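Local coordinates for protein esterase D (Cellvibrio japonicus, PDB 2W87) that binds glucuronic acid-containing sugars through its family 35 carbohydrate-binding module, which carries calcium and is part of an enzyme that probably helps degrade plant cell walls, at residues G69-N74 with N108-S113; C12-T17 with A39-A44; Y81-P86 with Q95-D100. One frame throughout, in Å; residues are numbered along the deposited sequence. Where two conformers were deposited one is given.

Contact 1: G69-N74 with N108-S113; sequences GSLVIN and NIVQLS
Leu71 lays its side chain against Val110 and Leu112 of the neighbouring antiparallel strand. Its CB comes within 4.2 Å of Leu112 CD1. CG stands anti to the backbone N (chi1 -174°), and from there the fork takes in a single methyl: Val110 CG1 is 3.8 Å from Leu71 CG, with Leu71 CD1 and CD2 about equally close. Leu71–Leu112 is a non-hydrogen-bonded pair, as is Ile73–Val110, and these four residues line the buried face. Ser70–Ser113 and Val72–Gln111, the hydrogen-bonded pairs, have two backbone bonds each and put their side chains on the other face. At the end of the ladder a side-chain oxygen takes the part of a backbone carbonyl. Asn74 N donates to Ile109 O at 2.8 Å, while Ile109 N returns a nearly straight bond (176°) to Asn74 OD1 at 2.9 Å, standing above the plane of the side-chain amide rather than in it. Asn74 ND2 binds Asn78 OD1 and Asn107 O, which fixes the rotation of the amide. Strand 69-73 thus lies between strand 80-83 and strand 106-114, the latter pairing in turn with strand 40-47, while Ile73 and Asn108 reach Leu103 of strand 95-103 in the other sheet.

Contact 2: C12-T17 with A39-A44; sequences CRVDGT and AAVVWA
Arg13 spreads its guanidinium above Val42, whose CG2 lies over one face of the group and comes within 3.3 Å of Arg13 NH1. The same group is gripped at its edge by Asp15: Arg13 NE bonds Asp15 OD1 at 2.8 Å and Arg13 NH2 bonds Asp15 OD2, a side-on salt bridge with both oxygens close to the guanidinium plane. The arginine chain bends at chi3 (93°), which swings NE out of the line of the methylenes. Asp15 OD2 does double duty, taking NH2 on its syn side and Ala40 N on its anti side at 3.0 Å. This ties the ion pair directly to the partner strand and should hold the carboxylate's orientation.

The backbone behind these groups supplies the frame. Asp15 N donates to Ala40 O, and Val42 N to Arg13 O at 2.8 Å. Val42 O accepts twice, from Cys12 N at 2.8 Å and from Arg13 N at 3.2 Å, both arriving from the same face of its plane: a classic beta bulge, with Cys12 and Arg13 opposite one residue. Beyond it Cys12 SG packs on Ala44 CB at 3.6 Å and is fixed by its disulfide to Cys138. On the other face Val14 and Val41 lie side by side.

Strand 40-47 is flanked by strand 11-14 here and by strand 106-114 on its other side, where Val42 packs on Ile109 and Gln111. Val14 and Val41 reach Ala31 of strand 30-33, and Val41 also touches Ile123 of strand 122-129 in the other sheet.

Contact 3: Y81-P86 with Q95-D100; sequences YTVSLP and QTATID
The ring of Tyr81 is met at a slant by two atoms of segment 95-100: Ile99 CD1, which reaches 3.9 Å from Tyr81 CD1, and the carbonyl Asp100 O, 3.5 Å from Tyr81 CE1. Its hydroxyl is hydrogen-bonded to Asp102 N, farther along strand 95-103, which pins the far end of the ring, while Leu71 and Ile73 of strand 69-73 also pack on the tyrosine. Ile99 makes the closest approach. Its CG1 stands anti to the backbone N (chi1 -175°), and the terminal CD1 lodges beside the tyrosine stem, 3.6 Å from Tyr81 CB and 3.2 Å from Thr82 O. Farther along, the small Ala97 CB is met by three groups: Val83 CG1 at 4.0 Å, Leu85 CD2 at 3.8 Å and the carbonyl Ser84 O at 3.7 Å. The axes of 81-83 and 95-100 run nearly antiparallel and come no closer than 8.1 Å, and it is side chains that bridge them. This is the facing of two sheets in a beta-sandwich: strand 80-83 ends one sheet and strand 95-103 borders the other, so the contact closes one side of the jelly-roll fold of this carbohydrate-binding module, with Leu85 near the glucuronate-binding Arg67.

From the N terminus, contact 2 comes first: segment 39-44 returns beside 12-17 and closes a loop of 21 residues that holds the end of strand 16-19 and all of strand 30-33, including Asn32 and Thr33 of a calcium site. The chain then crosses strand 51-60 before contact 1 opens at 69-74. Contact 3 opens and closes within the 33 residues that follow, bridging an eight-residue loop, and contact 1 shuts only at 108-113. None of the loops cross. Contacts 1 and 2 are joined side by side through strands 106-114 and 40-47, whereas contact 3 meets contact 1 through strand 80-83 and ties that sheet to strand 95-103 of the opposing one.

Contact 1: G69-N74 with N108-S113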
loop_
_atom_site.group_PDB
_atom_site.type_symbol
_atom_site.label_atom_id
_atom_site.label_comp_id
_atom_site.label_asym_id
_atom_site.label_seq_id
_atom_site.Cartn_x
_atom_site.Cartn_y
_atom_site.Cartn_z
ATOM N N GLY A 69 -9.286 -2.728 -0.209
ATOM C CA GLY A 69 -8.289 -3.307 -1.078
ATOM C C GLY A 69 -8.047 -4.788 -0.808
ATOM O O GLY A 69 -8.308 -5.316 0.283
ATOM N N SER A 70 -7.595 -5.452 -1.848
ATOM C CA SER A 70 -7.071 -6.794 -1.746
ATOM C C SER A 70 -5.559 -6.637 -1.687
ATOM O O SER A 70 -4.997 -5.883 -2.449
ATOM C CB SER A 70 -7.475 -7.605 -2.973
ATOM O OG SER A 70 -6.686 -8.758 -3.081
ATOM N N LEU A 71 -4.908 -7.323 -0.769
ATOM C CA LEU A 71 -3.460 -7.212 -0.669
ATOM C C LEU A 71 -2.894 -8.601 -0.881
ATOM O O LEU A 71 -3.216 -9.511 -0.120
ATOM C CB LEU A 71 -3.036 -6.653 0.694
ATOM C CG LEU A 71 -1.513 -6.394 0.761
ATOM C CD1 LEU A 71 -1.174 -5.187 1.585
ATOM C CD2 LEU A 71 -0.748 -7.593 1.245
ATOM N N VAL A 72 -2.069 -8.768 -1.915
ATOM C CA VAL A 72 -1.521 -10.091 -2.245
ATOM C C VAL A 72 -0.002 -10.031 -2.238
ATOM O O VAL A 72 0.596 -9.002 -2.548
ATOM C CB VAL A 72 -2.047 -10.671 -3.597
ATOM C CG1 VAL A 72 -3.575 -10.750 -3.579
ATOM C CG2 VAL A 72 -1.555 -9.848 -4.815
ATOM N N ILE A 73 0.616 -11.139 -1.852
ATOM C CA ILE A 73 2.062 -11.240 -1.836
ATOM C C ILE A 73 2.471 -12.182 -2.959
ATOM O O ILE A 73 1.963 -13.307 -3.064
ATOM C CB ILE A 73 2.556 -11.732 -0.494
ATOM C CG1 ILE A 73 2.105 -10.772 0.607
ATOM C CG2 ILE A 73 4.050 -11.866 -0.486
ATOM C CD1 ILE A 73 2.593 -11.167 1.984
ATOM N N ASN A 74 3.367 -11.721 -3.811
ATOM C CA ASN A 74 3.835 -12.502 -4.945
ATOM C C ASN A 74 2.706 -13.044 -5.834
ATOM O O ASN A 74 2.685 -14.205 -6.215
ATOM C CB ASN A 74 4.774 -13.586 -4.446
ATOM C CG ASN A 74 6.078 -13.014 -3.938
ATOM O OD1 ASN A 74 6.493 -11.901 -4.328
ATOM N ND2 ASN A 74 6.745 -13.766 -3.081
ATOM N N ASN A 108 9.337 -10.166 -1.681
ATOM C CA ASN A 108 7.894 -10.130 -1.492
ATOM C C ASN A 108 7.361 -8.925 -2.246
ATOM O O ASN A 108 7.586 -7.780 -1.812
ATOM C CB ASN A 108 7.580 -9.936 -0.011
ATOM C CG ASN A 108 7.984 -11.116 0.832
ATOM O OD1 ASN A 108 7.146 -11.968 1.156
ATOM N ND2 ASN A 108 9.266 -11.151 1.243
ATOM N N ILE A 109 6.707 -9.172 -3.389
ATOM C CA ILE A 109 6.042 -8.128 -4.142
ATOM C C ILE A 109 4.629 -8.024 -3.573
ATOM O O ILE A 109 3.850 -8.969 -3.616
ATOM C CB ILE A 109 6.063 -8.402 -5.673
ATOM C CG1 ILE A 109 7.518 -8.441 -6.168
ATOM C CG2 ILE A 109 5.306 -7.344 -6.417
ATOM C CD1 ILE A 109 7.673 -8.907 -7.608
ATOM N N VAL A 110 4.352 -6.884 -2.973
ATOM C CA VAL A 110 3.096 -6.627 -2.304
ATOM C C VAL A 110 2.213 -5.741 -3.200
ATOM O O VAL A 110 2.579 -4.613 -3.507
ATOM C CB VAL A 110 3.361 -5.940 -0.967
ATOM C CG1 VAL A 110 2.034 -5.558 -0.297
ATOM C CG2 VAL A 110 4.220 -6.836 -0.070
ATOM N N GLN A 111 1.091 -6.275 -3.655
ATOM C CA GLN A 111 0.170 -5.546 -4.514
ATOM C C GLN A 111 -1.131 -5.289 -3.772
ATOM O O GLN A 111 -1.830 -6.234 -3.385
ATOM C CB GLN A 111 -0.087 -6.309 -5.821
ATOM C CG GLN A 111 -1.110 -5.661 -6.726
ATOM C CD GLN A 111 -1.102 -6.183 -8.177
ATOM O OE1 GLN A 111 -0.117 -6.734 -8.653
ATOM N NE2 GLN A 111 -2.224 -6.002 -8.876
ATOM N N LEU A 112 -1.444 -4.010 -3.581
ATOM C CA LEU A 112 -2.705 -3.593 -3.010
ATOM C C LEU A 112 -3.596 -3.118 -4.169
ATOM O O LEU A 112 -3.265 -2.156 -4.846
ATOM C CB LEU A 112 -2.473 -2.494 -1.994
ATOM C CG LEU A 112 -3.714 -1.845 -1.387
ATOM C CD1 LEU A 112 -4.382 -2.834 -0.464
ATOM C CD2 LEU A 112 -3.368 -0.522 -0.663
ATOM N N SER A 113 -4.714 -3.806 -4.394
ATOM C CA SER A 113 -5.585 -3.545 -5.529
ATOM C C SER A 113 -7.001 -3.185 -5.077
ATOM O O SER A 113 -7.518 -3.765 -4.118
ATOM C CB SER A 113 -5.649 -4.769 -6.459
ATOM O OG SER A 113 -4.359 -5.253 -6.816
#

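Contact 2: C12-T17 with A39-A44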
loop_
_atom_site.group_PDB
_atom_site.type_symbol
_atom_site.label_atom_id
_atom_site.label_comp_id
_atom_site.label_asym_id
_atom_site.label_seq_id
_atom_site.Cartn_x
_atom_site.Cartn_y
_atom_site.Cartn_z
ATOM N N CYS A 12 7.199 0.184 -6.433
ATOM C CA CYS A 12 7.282 -0.422 -7.752
ATOM C C CYS A 12 6.385 0.206 -8.810
ATOM O O CYS A 12 6.802 0.394 -9.947
ATOM C CB CYS A 12 7.011 -1.927 -7.668
ATOM S SG CYS A 12 8.268 -2.777 -6.749
ATOM N N ARG A 13 5.138 0.455 -8.474
ATOM C CA ARG A 13 4.174 0.833 -9.488
ATOM C C ARG A 13 2.910 1.368 -8.870
ATOM O O ARG A 13 2.547 0.981 -7.769
ATOM C CB ARG A 13 3.781 -0.387 -10.359
ATOM C CG ARG A 13 2.978 -0.025 -11.570
ATOM C CD ARG A 13 2.552 -1.217 -12.362
ATOM N NE ARG A 13 1.238 -1.712 -11.991
ATOM C CZ ARG A 13 1.012 -2.853 -11.344
ATOM N NH1 ARG A 13 2.029 -3.633 -10.969
ATOM N NH2 ARG A 13 -0.237 -3.217 -11.059
ATOM N N VAL A 14 2.292 2.308 -9.578
ATOM C CA VAL A 14 0.881 2.669 -9.362
ATOM C C VAL A 14 0.168 2.660 -10.721
ATOM O O VAL A 14 0.683 3.187 -11.704
ATOM C CB VAL A 14 0.687 4.030 -8.668
ATOM C CG1 VAL A 14 1.428 5.145 -9.387
ATOM C CG2 VAL A 14 -0.819 4.358 -8.504
ATOM N N ASP A 15 -0.993 2.005 -10.752
ATOM C CA ASP A 15 -1.900 2.114 -11.893
ATOM C C ASP A 15 -2.680 3.396 -11.714
ATOM O O ASP A 15 -3.755 3.410 -11.100
ATOM C CB ASP A 15 -2.824 0.911 -11.963
ATOM C CG ASP A 15 -2.066 -0.386 -12.090
ATOM O OD1 ASP A 15 -1.086 -0.405 -12.899
ATOM O OD2 ASP A 15 -2.422 -1.368 -11.354
ATOM N N GLY A 16 -2.123 4.475 -12.235
ATOM C CA GLY A 16 -2.595 5.825 -11.910
ATOM C C GLY A 16 -1.418 6.788 -11.918
ATOM O O GLY A 16 -0.558 6.698 -12.773
ATOM N N THR A 17 -1.366 7.700 -10.955
ATOM C CA THR A 17 -0.322 8.706 -10.902
ATOM C C THR A 17 0.223 8.857 -9.507
ATOM O O THR A 17 -0.417 8.433 -8.561
ATOM C CB THR A 17 -0.840 10.100 -11.372
ATOM O OG1 THR A 17 -2.050 10.453 -10.693
ATOM C CG2 THR A 17 -1.071 10.129 -12.867
ATOM N N ALA A 39 -7.299 -1.566 -9.885
ATOM C CA ALA A 39 -6.177 -0.621 -9.924
ATOM C C ALA A 39 -5.332 -0.765 -8.649
ATOM O O ALA A 39 -5.863 -0.804 -7.544
ATOM C CB ALA A 39 -6.674 0.804 -10.124
ATOM N N ALA A 40 -4.010 -0.837 -8.822
ATOM C CA ALA A 40 -3.110 -1.218 -7.746
ATOM C C ALA A 40 -1.986 -0.238 -7.432
ATOM O O ALA A 40 -1.614 0.646 -8.254
ATOM C CB ALA A 40 -2.547 -2.613 -7.998
ATOM N N VAL A 41 -1.468 -0.400 -6.209
ATOM C CA VAL A 41 -0.187 0.162 -5.805
ATOM C C VAL A 41 0.657 -1.029 -5.454
ATOM O O VAL A 41 0.167 -1.970 -4.794
ATOM C CB VAL A 41 -0.292 1.150 -4.609
ATOM C CG1 VAL A 41 1.092 1.769 -4.303
ATOM C CG2 VAL A 41 -1.311 2.230 -4.927
ATOM N N VAL A 42 1.918 -1.014 -5.887
ATOM C CA VAL A 42 2.803 -2.169 -5.709
ATOM C C VAL A 42 4.143 -1.763 -5.091
ATOM O O VAL A 42 4.773 -0.780 -5.521
ATOM C CB VAL A 42 3.060 -2.936 -7.040
ATOM C CG1 VAL A 42 3.878 -4.207 -6.808
ATOM C CG2 VAL A 42 1.753 -3.269 -7.750
ATOM N N TRP A 43 4.541 -2.527 -4.069
ATOM C CA TRP A 43 5.821 -2.391 -3.387
ATOM C C TRP A 43 6.555 -3.707 -3.416
ATOM O O TRP A 43 5.973 -4.762 -3.664
ATOM C CB TRP A 43 5.638 -2.013 -1.914
ATOM C CG TRP A 43 4.830 -0.782 -1.658
ATOM C CD1 TRP A 43 5.287 0.465 -1.565
ATOM C CD2 TRP A 43 3.415 -0.724 -1.450
ATOM N NE1 TRP A 43 4.250 1.342 -1.320
ATOM C CE2 TRP A 43 3.086 0.628 -1.231
ATOM C CE3 TRP A 43 2.401 -1.682 -1.415
ATOM C CZ2 TRP A 43 1.791 1.041 -0.977
ATOM C CZ3 TRP A 43 1.110 -1.263 -1.151
ATOM C CH2 TRP A 43 0.816 0.079 -0.952
ATOM N N ALA A 44 7.837 -3.649 -3.081
ATOM C CA ALA A 44 8.663 -4.851 -3.006
ATOM C C ALA A 44 9.502 -4.796 -1.737
ATOM O O ALA A 44 10.192 -3.806 -1.489
ATOM C CB ALA A 44 9.568 -4.971 -4.198
#

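Contact 3: Y81-P86 with Q95-D100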
loop_
_atom_site.group_PDB
_atom_site.type_symbol
_atom_site.label_atom_id
_atom_site.label_comp_id
_atom_site.label_asym_id
_atom_site.label_seq_id
_atom_site.Cartn_x
_atom_site.Cartn_y
_atom_site.Cartn_z
ATOM N N TYR A 81 -4.919 -11.120 1.267
ATOM C CA TYR A 81 -5.420 -10.457 2.454
ATOM C C TYR A 81 -6.403 -9.390 2.059
ATOM O O TYR A 81 -6.426 -8.946 0.898
ATOM C CB TYR A 81 -4.271 -9.783 3.200
ATOM C CG TYR A 81 -3.214 -10.726 3.734
ATOM C CD1 TYR A 81 -3.284 -11.188 5.034
ATOM C CD2 TYR A 81 -2.133 -11.113 2.952
ATOM C CE1 TYR A 81 -2.323 -12.037 5.537
ATOM C CE2 TYR A 81 -1.191 -11.975 3.437
ATOM C CZ TYR A 81 -1.287 -12.417 4.738
ATOM O OH TYR A 81 -0.333 -13.277 5.235
ATOM N N THR A 82 -7.190 -8.941 3.030
ATOM C CA THR A 82 -8.167 -7.892 2.794
ATOM C C THR A 82 -7.778 -6.687 3.638
ATOM O O THR A 82 -7.400 -6.869 4.785
ATOM C CB THR A 82 -9.582 -8.377 3.156
ATOM O OG1 THR A 82 -9.618 -8.777 4.535
ATOM C CG2 THR A 82 -9.975 -9.564 2.268
ATOM N N VAL A 83 -7.846 -5.469 3.075
ATOM C CA VAL A 83 -7.510 -4.250 3.804
ATOM C C VAL A 83 -8.721 -3.336 3.762
ATOM O O VAL A 83 -9.193 -2.993 2.696
ATOM C CB VAL A 83 -6.290 -3.518 3.188
ATOM C CG1 VAL A 83 -5.935 -2.284 3.976
ATOM C CG2 VAL A 83 -5.076 -4.448 3.126
ATOM N N SER A 84 -9.235 -2.989 4.932
ATOM C CA SER A 84 -10.411 -2.121 5.031
ATOM C C SER A 84 -9.962 -0.681 4.982
ATOM O O SER A 84 -9.100 -0.283 5.773
ATOM C CB SER A 84 -11.128 -2.362 6.350
ATOM O OG SER A 84 -11.553 -3.705 6.449
ATOM N N LEU A 85 -10.585 0.100 4.110
ATOM C CA LEU A 85 -10.186 1.481 3.851
ATOM C C LEU A 85 -11.426 2.397 3.828
ATOM O O LEU A 85 -11.876 2.854 2.783
ATOM C CB LEU A 85 -9.414 1.525 2.534
ATOM C CG LEU A 85 -8.083 0.742 2.526
ATOM C CD1 LEU A 85 -7.494 0.635 1.091
ATOM C CD2 LEU A 85 -7.061 1.364 3.455
ATOM N N PRO A 86 -11.964 2.694 5.008
ATOM C CA PRO A 86 -13.121 3.565 5.136
ATOM C C PRO A 86 -12.830 5.008 4.791
ATOM O O PRO A 86 -11.686 5.404 4.632
ATOM C CB PRO A 86 -13.534 3.397 6.620
ATOM C CG PRO A 86 -12.287 2.957 7.300
ATOM C CD PRO A 86 -11.497 2.180 6.305
ATOM N N GLN A 95 -5.348 8.708 7.433
ATOM C CA GLN A 95 -5.458 7.739 8.520
ATOM C C GLN A 95 -4.578 6.527 8.150
ATOM O O GLN A 95 -3.985 6.468 7.050
ATOM C CB GLN A 95 -6.920 7.350 8.716
ATOM C CG GLN A 95 -7.820 8.482 9.066
ATOM C CD GLN A 95 -7.506 9.190 10.370
ATOM O OE1 GLN A 95 -6.740 8.706 11.200
ATOM N NE2 GLN A 95 -8.105 10.357 10.554
ATOM N N THR A 96 -4.506 5.558 9.048
ATOM C CA THR A 96 -3.810 4.334 8.736
ATOM C C THR A 96 -4.719 3.124 8.821
ATOM O O THR A 96 -5.707 3.086 9.583
ATOM C CB THR A 96 -2.587 4.091 9.635
ATOM O OG1 THR A 96 -2.987 4.043 11.009
ATOM C CG2 THR A 96 -1.523 5.184 9.430
ATOM N N ALA A 97 -4.365 2.124 8.030
ATOM C CA ALA A 97 -4.942 0.800 8.164
ATOM C C ALA A 97 -3.770 -0.123 8.451
ATOM O O ALA A 97 -2.690 0.054 7.910
ATOM C CB ALA A 97 -5.673 0.375 6.897
ATOM N N THR A 98 -3.976 -1.114 9.306
ATOM C CA THR A 98 -2.882 -2.024 9.625
ATOM C C THR A 98 -3.332 -3.451 9.443
ATOM O O THR A 98 -4.450 -3.805 9.818
ATOM C CB THR A 98 -2.340 -1.819 11.056
ATOM O OG1 THR A 98 -1.184 -2.651 11.252
ATOM C CG2 THR A 98 -3.413 -2.165 12.087
ATOM N N ILE A 99 -2.442 -4.256 8.868
ATOM C CA ILE A 99 -2.679 -5.671 8.683
ATOM C C ILE A 99 -1.384 -6.436 8.986
ATOM O O ILE A 99 -0.286 -5.966 8.653
ATOM C CB ILE A 99 -3.185 -5.960 7.260
ATOM C CG1 ILE A 99 -3.546 -7.434 7.097
ATOM C CG2 ILE A 99 -2.178 -5.530 6.215
ATOM C CD1 ILE A 99 -4.627 -7.659 6.121
ATOM N N ASP A 100 -1.514 -7.563 9.674
ATOM C CA ASP A 100 -0.382 -8.451 9.848
ATOM C C ASP A 100 -0.338 -9.439 8.683
ATOM O O ASP A 100 -1.353 -9.967 8.252
ATOM C CB ASP A 100 -0.449 -9.186 11.178
ATOM C CG ASP A 100 -0.004 -8.318 12.362
ATOM O OD1 ASP A 100 0.351 -7.141 12.186
ATOM O OD2 ASP A 100 0.014 -8.838 13.487
#